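Local coordinates for solute-binding protein (Thermoactinomyces vulgaris, PDB 2ZYO) that binds cyclodextrins and linear maltodextrins such as maltotetraose, probably delivering them to a membrane transporter for sugar uptake, at residues 58-62 / 78-82. Residue numbers count along the deposited sequence, not the author numbering.
Sequences LLKQQ and VTWPH
Gln62 lies across one face of the Trp80 indole: CB makes a CH-pi contact, 4.2 Å from the centroid of the six-membered ring and 8° off the normal, and the extended t, t side chain carries OE1 on over the same face, 3.6 Å from Trp80 NE1. Gln61 meets the ring edge, with CB 3.7 Å from Trp80 CE3, and its m, t side chain carries OE1 to the backbone: Thr79 N donates to Gln61 OE1 (2.8 Å, 169°). A glutamine thus satisfies a buried strand amide at one end of its carboxamide, while NE2 is hydrogen-bonded to Val56 O. Residues 58-60 lead into helix 61-71, whereas 78-80 is extended. CA atoms of Leu58 and Trp80 lie 5.0 Å apart, those of Gln61 and Val78 7.0 Å. Branched leucine ends offer methyls: Leu58 CD1 to Thr79 CG2 (3.8 Å), and Leu59 (m, t), whose CA-to-CB bond points away, returns CD2 to Pro81 CD (4.1 Å). The side chain of Pro81 is about 6 Å from a bound glucose, beside the sugar cleft of a periplasmic-binding-protein fold. The beginning of helix 61-71 thus packs against strand 77-81, which pairs antiparallel with strand 278-287, while strand 20-25 touches Gln61 and helix 85-90 packs on Gln62 and Trp80.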
loop_
_atom_site.group_PDB
_atom_site.type_symbol
_atom_site.label_atom_id
_atom_site.label_comp_id
_atom_site.label_asym_id
_atom_site.label_seq_id
_atom_site.Cartn_x
_atom_site.Cartn_y
_atom_site.Cartn_z
ATOM N N LEU A 58 6.786 7.506 -10.344
ATOM C CA LEU A 58 6.183 6.181 -10.194
ATOM C C LEU A 58 4.880 6.012 -10.972
ATOM O O LEU A 58 4.731 5.061 -11.741
ATOM C CB LEU A 58 5.961 5.857 -8.712
ATOM C CG LEU A 58 6.966 4.981 -7.952
ATOM C CD1 LEU A 58 8.398 5.088 -8.468
ATOM C CD2 LEU A 58 6.897 5.317 -6.472
ATOM N N LEU A 59 3.954 6.950 -10.794
ATOM C CA LEU A 59 2.631 6.843 -11.407
ATOM C C LEU A 59 2.585 7.292 -12.871
ATOM O O LEU A 59 1.515 7.321 -13.481
ATOM C CB LEU A 59 1.577 7.575 -10.564
ATOM C CG LEU A 59 1.313 7.013 -9.160
ATOM C CD1 LEU A 59 0.265 7.843 -8.441
ATOM C CD2 LEU A 59 0.903 5.536 -9.192
ATOM N N LYS A 60 3.748 7.625 -13.426
ATOM C CA LYS A 60 3.867 7.961 -14.845
ATOM C C LYS A 60 4.579 6.872 -15.645
ATOM O O LYS A 60 4.557 6.887 -16.878
ATOM C CB LYS A 60 4.595 9.294 -15.020
ATOM C CG LYS A 60 3.788 10.493 -14.559
ATOM C CD LYS A 60 4.396 11.787 -15.058
ATOM C CE LYS A 60 3.620 12.991 -14.550
ATOM N NZ LYS A 60 2.248 13.073 -15.129
ATOM N N GLN A 61 5.196 5.926 -14.941
ATOM C CA GLN A 61 6.026 4.905 -15.584
ATOM C C GLN A 61 5.249 3.947 -16.483
ATOM O O GLN A 61 5.727 3.577 -17.557
ATOM C CB GLN A 61 6.830 4.124 -14.545
ATOM C CG GLN A 61 7.983 4.915 -13.950
ATOM C CD GLN A 61 9.001 4.048 -13.236
ATOM O OE1 GLN A 61 9.121 2.850 -13.506
ATOM N NE2 GLN A 61 9.749 4.653 -12.324
ATOM N N GLN A 62 4.060 3.546 -16.041
ATOM C CA GLN A 62 3.231 2.621 -16.806
ATOM C C GLN A 62 2.836 3.229 -18.156
ATOM O O GLN A 62 2.962 2.579 -19.198
ATOM C CB GLN A 62 1.999 2.201 -15.996
ATOM C CG GLN A 62 1.420 0.859 -16.408
ATOM C CD GLN A 62 0.429 0.281 -15.408
ATOM O OE1 GLN A 62 0.515 0.526 -14.201
ATOM N NE2 GLN A 62 -0.506 -0.512 -15.908
ATOM N N VAL A 78 11.361 -1.385 -14.326
ATOM C CA VAL A 78 10.433 -0.308 -13.990
ATOM C C VAL A 78 9.853 -0.551 -12.598
ATOM O O VAL A 78 10.025 -1.632 -12.028
ATOM C CB VAL A 78 9.286 -0.191 -15.028
ATOM C CG1 VAL A 78 9.827 0.281 -16.379
ATOM C CG2 VAL A 78 8.548 -1.522 -15.178
ATOM N N THR A 79 9.173 0.454 -12.053
ATOM C CA THR A 79 8.629 0.362 -10.703
ATOM C C THR A 79 7.379 1.219 -10.504
ATOM O O THR A 79 7.311 2.350 -10.982
ATOM C CB THR A 79 9.710 0.693 -9.628
ATOM O OG1 THR A 79 9.157 0.552 -8.316
ATOM C CG2 THR A 79 10.271 2.100 -9.803
ATOM N N TRP A 80 6.393 0.643 -9.815
ATOM C CA TRP A 80 5.171 1.342 -9.397
ATOM C C TRP A 80 4.441 0.522 -8.327
ATOM O O TRP A 80 4.710 -0.671 -8.181
ATOM C CB TRP A 80 4.246 1.654 -10.586
ATOM C CG TRP A 80 3.892 0.493 -11.473
ATOM C CD1 TRP A 80 2.998 -0.506 -11.204
ATOM C CD2 TRP A 80 4.394 0.239 -12.791
ATOM N NE1 TRP A 80 2.925 -1.377 -12.268
ATOM C CE2 TRP A 80 3.776 -0.945 -13.253
ATOM C CE3 TRP A 80 5.321 0.885 -13.618
ATOM C CZ2 TRP A 80 4.047 -1.491 -14.513
ATOM C CZ3 TRP A 80 5.586 0.346 -14.872
ATOM C CH2 TRP A 80 4.954 -0.832 -15.305
ATOM N N PRO A 81 3.534 1.163 -7.557
ATOM C CA PRO A 81 2.712 0.416 -6.597
ATOM C C PRO A 81 1.983 -0.764 -7.249
ATOM O O PRO A 81 1.480 -0.641 -8.371
ATOM C CB PRO A 81 1.717 1.469 -6.104
ATOM C CG PRO A 81 2.452 2.758 -6.247
ATOM C CD PRO A 81 3.253 2.611 -7.504
ATOM N N HIS A 82 1.926 -1.889 -6.536
ATOM C CA HIS A 82 1.473 -3.167 -7.094
ATOM C C HIS A 82 -0.002 -3.216 -7.492
ATOM O O HIS A 82 -0.409 -4.109 -8.231
ATOM C CB HIS A 82 1.753 -4.305 -6.107
ATOM C CG HIS A 82 0.661 -4.507 -5.102
ATOM N ND1 HIS A 82 0.566 -3.762 -3.946
ATOM C CD2 HIS A 82 -0.394 -5.356 -5.089
ATOM C CE1 HIS A 82 -0.495 -4.148 -3.261
ATOM N NE2 HIS A 82 -1.094 -5.116 -3.932
#